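Long-range contacts in uncharacterized ATP-binding protein MJECL15 (Methanocaldococcus jannaschii, PDB 3H92), which is of unknown function but probably binds ATP; this C-terminal domain is probably of the helix-turn-helix type: residues T8-E13 with V84-K89; D45-P50 with L77-Y82. All coordinates share one frame; numbering follows the deposited sequence.

How the contacts relate
Both contacts involve the C-terminal end of the domain. Contact 1 is helix on helix and joins helix 8-27 to helix 82-91. Contact 2 is strand on strand and joins strand 49-50 to strand 76-79, which runs on into helix 82-91. Their centres lie about 14 Å apart. Contact 1 is mostly buried, of methyl groups and carbon chains with one carboxylate at its margin. Contact 2 is only partly buried: two backbone hydrogen bonds and a tyrosine ring hold its inner part, while a water and charged ends line its outer part. The two meet where Trp85 and Val84 pack on Pro79, and Trp85 on Tyr47.

Contact 1. Residues T8-E13 with V84-K89; sequences TKLEEE and VWNAIK
The flat carboxylate of Glu13 meets Val84 through one methyl group. Val84 CG2 lies out of the carboxylate plane, on one side of it, 3.2 Å from Glu13 OE2. The same methyl touches the aliphatic part of Glu13, with Val84 CG2 3.4 Å from Glu13 CG. The glutamate chain bends at chi2 (79°), which carries its acid group alongside the valine. Its polar end is held by His16, whose ND1 is hydrogen-bonded to Glu13 OE2. An alanine in place of Glu13 would probably leave His16 ND1 without this partner and open a gap beside Val84 CG2. The other large flat group, the Trp85 indole, sits on the far side of helix 82-91. Lys89 CE lies over the centre of one of its faces, 3.7 Å above the indole plane. Tyr47 packs edge-to-face with the indole, and Trp85 NE1 is hydrogen-bonded to Phe43 O.

One turn earlier, Leu10 points into helix 82-91. It straddles Asn86 CB with its two methyls, Leu10 CD1 and CD2 each lying 4.1 Å from that atom. Leu10 CD1 also rests against Ala87, 3.9 Å from Ala87 N and 4.1 Å from Ala87 CB. Ala87 CB also lies 4.0 Å from Glu13 O. Leu83 also touches Leu10 and Glu13, and Arg90 touches Leu10. The short helix axes approach to 8.8 Å and run at 70° to each other. This is a steep helix-helix crossing that lays the N-terminal helix against the C-terminal helix, in a domain assigned by family to the helix-turn-helix clan.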
loop_
_atom_site.group_PDB
_atom_site.type_symbol
_atom_site.label_atom_id
_atom_site.label_comp_id
_atom_site.label_asym_id
_atom_site.label_seq_id
_atom_site.Cartn_x
_atom_site.Cartn_y
_atom_site.Cartn_z
ATOM N N THR A 8 7.195 -5.003 18.071
ATOM C CA THR A 8 8.375 -5.107 17.201
ATOM C C THR A 8 7.827 -5.454 15.817
ATOM O O THR A 8 8.076 -4.726 14.848
ATOM C CB THR A 8 9.459 -6.135 17.714
ATOM O OG1 THR A 8 10.748 -5.509 17.726
ATOM C CG2 THR A 8 9.525 -7.413 16.859
ATOM N N LYS A 9 7.016 -6.513 15.760
ATOM C CA LYS A 9 6.386 -6.976 14.518
ATOM C C LYS A 9 5.719 -5.832 13.762
ATOM O O LYS A 9 6.044 -5.596 12.595
ATOM C CB LYS A 9 5.374 -8.090 14.810
ATOM C CG LYS A 9 6.033 -9.391 15.263
ATOM C CD LYS A 9 5.408 -9.971 16.552
ATOM C CE LYS A 9 6.023 -9.397 17.837
ATOM N NZ LYS A 9 7.463 -9.760 18.006
ATOM N N LEU A 10 4.826 -5.098 14.430
ATOM C CA LEU A 10 4.035 -4.063 13.737
ATOM C C LEU A 10 4.825 -2.788 13.394
ATOM O O LEU A 10 4.525 -2.162 12.376
ATOM C CB LEU A 10 2.734 -3.711 14.487
ATOM C CG LEU A 10 1.427 -3.652 13.657
ATOM C CD1 LEU A 10 1.618 -3.042 12.224
ATOM C CD2 LEU A 10 0.710 -5.031 13.584
ATOM N N GLU A 11 5.809 -2.401 14.213
ATOM C CA GLU A 11 6.663 -1.256 13.848
ATOM C C GLU A 11 7.687 -1.628 12.773
ATOM O O GLU A 11 8.231 -0.743 12.117
ATOM C CB GLU A 11 7.318 -0.559 15.066
ATOM C CG GLU A 11 6.727 0.888 15.374
ATOM C CD GLU A 11 7.358 2.068 14.524
ATOM O OE1 GLU A 11 8.605 2.065 14.314
ATOM O OE2 GLU A 11 6.616 3.015 14.104
ATOM N N GLU A 12 7.926 -2.927 12.582
ATOM C CA GLU A 12 8.734 -3.408 11.453
ATOM C C GLU A 12 8.049 -3.009 10.135
ATOM O O GLU A 12 8.647 -2.350 9.274
ATOM C CB GLU A 12 8.892 -4.937 11.510
ATOM C CG GLU A 12 10.321 -5.463 11.296
ATOM C CD GLU A 12 11.029 -5.872 12.613
ATOM O OE1 GLU A 12 11.749 -5.014 13.208
ATOM O OE2 GLU A 12 10.861 -7.051 13.054
ATOM N N GLU A 13 6.784 -3.418 10.009
ATOM C CA GLU A 13 5.955 -3.109 8.835
ATOM C C GLU A 13 5.498 -1.667 8.790
ATOM O O GLU A 13 5.217 -1.133 7.731
ATOM C CB GLU A 13 4.708 -3.981 8.766
ATOM C CG GLU A 13 4.284 -4.215 7.321
ATOM C CD GLU A 13 5.123 -5.299 6.614
ATOM O OE1 GLU A 13 5.629 -6.184 7.339
ATOM O OE2 GLU A 13 5.262 -5.283 5.352
ATOM N N VAL A 84 0.514 -5.238 7.595
ATOM C CA VAL A 84 0.530 -4.130 6.648
ATOM C C VAL A 84 -0.779 -3.381 6.816
ATOM O O VAL A 84 -0.838 -2.130 6.940
ATOM C CB VAL A 84 0.675 -4.615 5.166
ATOM C CG1 VAL A 84 0.441 -3.471 4.212
ATOM C CG2 VAL A 84 2.063 -5.180 4.894
ATOM N N TRP A 85 -1.863 -4.123 6.852
ATOM C CA TRP A 85 -3.146 -3.442 7.001
ATOM C C TRP A 85 -3.221 -2.601 8.254
ATOM O O TRP A 85 -3.723 -1.480 8.268
ATOM C CB TRP A 85 -4.275 -4.432 7.042
ATOM C CG TRP A 85 -5.605 -3.813 6.936
ATOM C CD1 TRP A 85 -6.003 -2.837 6.089
ATOM C CD2 TRP A 85 -6.725 -4.224 7.638
ATOM N NE1 TRP A 85 -7.353 -2.590 6.255
ATOM C CE2 TRP A 85 -7.806 -3.457 7.202
ATOM C CE3 TRP A 85 -6.932 -5.204 8.601
ATOM C CZ2 TRP A 85 -9.065 -3.610 7.712
ATOM C CZ3 TRP A 85 -8.189 -5.382 9.097
ATOM C CH2 TRP A 85 -9.246 -4.588 8.665
ATOM N N ASN A 86 -2.684 -3.110 9.324
ATOM C CA ASN A 86 -2.736 -2.322 10.518
ATOM C C ASN A 86 -1.807 -1.131 10.497
ATOM O O ASN A 86 -2.093 -0.165 11.169
ATOM C CB ASN A 86 -2.477 -3.184 11.710
ATOM C CG ASN A 86 -3.612 -4.182 11.965
ATOM O OD1 ASN A 86 -3.370 -5.397 12.035
ATOM N ND2 ASN A 86 -4.863 -3.678 12.103
ATOM N N ALA A 87 -0.700 -1.196 9.749
ATOM C CA ALA A 87 0.228 -0.072 9.621
ATOM C C ALA A 87 -0.440 1.037 8.808
ATOM O O ALA A 87 -0.346 2.172 9.161
ATOM C CB ALA A 87 1.492 -0.507 8.978
ATOM N N ILE A 88 -1.175 0.692 7.761
ATOM C CA ILE A 88 -2.028 1.640 7.022
ATOM C C ILE A 88 -3.051 2.364 7.897
ATOM O O ILE A 88 -3.209 3.601 7.908
ATOM C CB ILE A 88 -2.784 0.911 5.917
ATOM C CG1 ILE A 88 -1.827 0.464 4.798
ATOM C CG2 ILE A 88 -3.904 1.809 5.292
ATOM C CD1 ILE A 88 -2.431 -0.665 3.880
ATOM N N LYS A 89 -3.795 1.596 8.633
ATOM C CA LYS A 89 -4.802 2.184 9.452
ATOM C C LYS A 89 -4.178 3.163 10.399
ATOM O O LYS A 89 -4.649 4.286 10.553
ATOM C CB LYS A 89 -5.560 1.078 10.175
ATOM C CG LYS A 89 -6.396 0.255 9.167
ATOM C CD LYS A 89 -7.522 -0.555 9.856
ATOM C CE LYS A 89 -6.976 -1.811 10.536
ATOM N NZ LYS A 89 -8.064 -2.568 11.262
#

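Contact 2. Residues D45-P50 with L77-Y82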
loop_
_atom_site.group_PDB
_atom_site.type_symbol
_atom_site.label_atom_id
_atom_site.label_comp_id
_atom_site.label_asym_id
_atom_site.label_seq_id
_atom_site.Cartn_x
_atom_site.Cartn_y
_atom_site.Cartn_z
ATOM N N ASP A 45 -10.965 1.696 4.742
ATOM C CA ASP A 45 -12.383 1.514 4.772
ATOM C C ASP A 45 -12.738 0.165 4.269
ATOM O O ASP A 45 -13.759 -0.355 4.623
ATOM C CB ASP A 45 -13.074 2.526 3.872
ATOM C CG ASP A 45 -13.038 3.933 4.423
ATOM O OD1 ASP A 45 -13.292 4.128 5.645
ATOM O OD2 ASP A 45 -12.781 4.842 3.601
ATOM N N ASN A 46 -11.932 -0.362 3.381
ATOM C CA ASN A 46 -12.227 -1.639 2.761
ATOM C C ASN A 46 -10.984 -2.437 2.582
ATOM O O ASN A 46 -10.156 -2.061 1.761
ATOM C CB ASN A 46 -12.781 -1.409 1.367
ATOM C CG ASN A 46 -14.173 -0.903 1.389
ATOM O OD1 ASN A 46 -15.092 -1.646 1.693
ATOM N ND2 ASN A 46 -14.349 0.369 1.077
ATOM N N TYR A 47 -10.923 -3.590 3.240
ATOM C CA TYR A 47 -9.738 -4.470 3.238
ATOM C C TYR A 47 -9.348 -5.016 1.901
ATOM O O TYR A 47 -8.183 -5.167 1.611
ATOM C CB TYR A 47 -10.035 -5.639 4.144
ATOM C CG TYR A 47 -8.978 -6.694 4.207
ATOM C CD1 TYR A 47 -7.814 -6.475 4.866
ATOM C CD2 TYR A 47 -9.189 -7.933 3.657
ATOM C CE1 TYR A 47 -6.868 -7.460 5.008
ATOM C CE2 TYR A 47 -8.219 -8.939 3.764
ATOM C CZ TYR A 47 -7.067 -8.668 4.449
ATOM O OH TYR A 47 -6.122 -9.619 4.566
ATOM N N GLU A 48 -10.335 -5.402 1.105
ATOM C CA GLU A 48 -10.090 -5.943 -0.228
ATOM C C GLU A 48 -10.917 -5.162 -1.207
ATOM O O GLU A 48 -12.058 -4.809 -0.916
ATOM C CB GLU A 48 -10.548 -7.396 -0.292
ATOM C CG GLU A 48 -10.195 -8.114 -1.595
ATOM C CD GLU A 48 -10.602 -9.604 -1.589
ATOM O OE1 GLU A 48 -10.947 -10.143 -0.480
ATOM O OE2 GLU A 48 -10.574 -10.219 -2.696
ATOM N N LEU A 49 -10.361 -4.901 -2.381
ATOM C CA LEU A 49 -11.098 -4.096 -3.309
ATOM C C LEU A 49 -10.764 -4.379 -4.741
ATOM O O LEU A 49 -9.768 -5.008 -5.028
ATOM C CB LEU A 49 -10.960 -2.599 -2.951
ATOM C CG LEU A 49 -9.657 -1.972 -2.578
ATOM C CD1 LEU A 49 -8.881 -1.805 -3.876
ATOM C CD2 LEU A 49 -9.890 -0.625 -1.831
ATOM N N PRO A 50 -11.659 -3.969 -5.658
ATOM C CA PRO A 50 -11.353 -4.206 -7.061
ATOM C C PRO A 50 -10.027 -3.576 -7.431
ATOM O O PRO A 50 -9.709 -2.490 -6.942
ATOM C CB PRO A 50 -12.521 -3.559 -7.794
ATOM C CG PRO A 50 -13.675 -3.589 -6.774
ATOM C CD PRO A 50 -12.986 -3.353 -5.454
ATOM N N LEU A 77 -7.399 -6.354 -4.901
ATOM C CA LEU A 77 -6.200 -6.011 -4.168
ATOM C C LEU A 77 -6.545 -6.000 -2.694
ATOM O O LEU A 77 -7.679 -5.691 -2.319
ATOM C CB LEU A 77 -5.712 -4.611 -4.528
ATOM C CG LEU A 77 -5.317 -4.398 -6.008
ATOM C CD1 LEU A 77 -5.182 -2.893 -6.305
ATOM C CD2 LEU A 77 -4.009 -5.099 -6.312
ATOM N N LYS A 78 -5.546 -6.299 -1.884
ATOM C CA LYS A 78 -5.687 -6.214 -0.423
ATOM C C LYS A 78 -4.278 -6.073 0.129
ATOM O O LYS A 78 -3.342 -6.344 -0.577
ATOM C CB LYS A 78 -6.398 -7.453 0.177
ATOM C CG LYS A 78 -5.710 -8.789 0.034
ATOM C CD LYS A 78 -6.677 -9.850 0.520
ATOM C CE LYS A 78 -6.060 -11.191 0.529
ATOM N NZ LYS A 78 -7.115 -12.270 0.722
ATOM N N PRO A 79 -4.158 -5.637 1.375
ATOM C CA PRO A 79 -2.856 -5.536 1.998
ATOM C C PRO A 79 -2.197 -6.916 2.018
ATOM O O PRO A 79 -2.884 -7.936 2.064
ATOM C CB PRO A 79 -3.162 -5.045 3.419
ATOM C CG PRO A 79 -4.525 -4.372 3.318
ATOM C CD PRO A 79 -5.251 -5.268 2.318
ATOM N N GLN A 80 -0.877 -6.922 1.934
ATOM C CA GLN A 80 -0.113 -8.131 1.801
ATOM C C GLN A 80 -0.236 -8.969 3.066
ATOM O O GLN A 80 -0.111 -10.199 3.010
ATOM C CB GLN A 80 1.334 -7.770 1.554
ATOM C CG GLN A 80 2.213 -8.929 1.226
ATOM C CD GLN A 80 2.000 -9.400 -0.188
ATOM O OE1 GLN A 80 1.986 -8.593 -1.132
ATOM N NE2 GLN A 80 1.854 -10.719 -0.362
ATOM N N SER A 81 -0.481 -8.314 4.202
ATOM C CA SER A 81 -0.710 -9.014 5.465
ATOM C C SER A 81 -1.480 -8.129 6.373
ATOM O O SER A 81 -1.616 -6.923 6.103
ATOM C CB SER A 81 0.616 -9.308 6.168
ATOM O OG SER A 81 1.109 -8.105 6.727
ATOM N N TYR A 82 -1.944 -8.702 7.470
ATOM C CA TYR A 82 -2.705 -7.936 8.473
ATOM C C TYR A 82 -1.845 -6.902 9.119
ATOM O O TYR A 82 -2.324 -5.847 9.454
ATOM C CB TYR A 82 -3.249 -8.838 9.570
ATOM C CG TYR A 82 -4.252 -9.874 9.119
ATOM C CD1 TYR A 82 -4.839 -9.842 7.828
ATOM C CD2 TYR A 82 -4.663 -10.886 10.009
ATOM C CE1 TYR A 82 -5.783 -10.812 7.432
ATOM C CE2 TYR A 82 -5.613 -11.858 9.628
ATOM C CZ TYR A 82 -6.160 -11.796 8.347
ATOM O OH TYR A 82 -7.096 -12.734 7.995
HETATM O O HOH W 1 -3.640 -9.192 4.183
#
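Leu49 and Leu77 are paired in the tight part of the contact. They form an antiparallel hydrogen-bonded pair, with Leu49 N 2.8 Å from Leu77 O. The return bond, from Leu77 N to Leu49 O, is 2.7 Å long. Both side chains leave the same face of the sheet and are buried. Phe43 and Ile54 touch both of them. Tyr47 belongs to the close-packed part too and lies across Lys78 and Pro79. Lys78 CB sits over one face of its ring, toward the rim. With CG of Lys78 between the backbone N and the carbonyl carbon (chi1 63°), the extended chain passes the ring, and Lys78 CD lies 3.7 Å from Tyr47 CE2. Pro79 CD makes an off-centre CH-pi contact, 4.2 Å from the Tyr47 ring centroid.

Strand 49-50 is an outermost strand of the three-stranded sheet. It pairs with strand 76-79, the second strand of the hairpin with 68-71. This arrangement resembles the wing of winged-helix domains.

The other side is looser and more open to solvent. Tyr47 OH reaches the edge of the exposed Tyr82 ring, in its plane, 3.1 Å from Tyr82 CE1. A water bridges Tyr47 OH (2.5 Å) and Pro79 O (2.6 Å), donating to the latter. Glu48 OE1 and Lys78 NZ stay 4.5 Å apart, beyond a salt bridge. Glu48 OE2 is hydrogen-bonded to Thr76 OG1 and forms a salt bridge with Lys74 NZ.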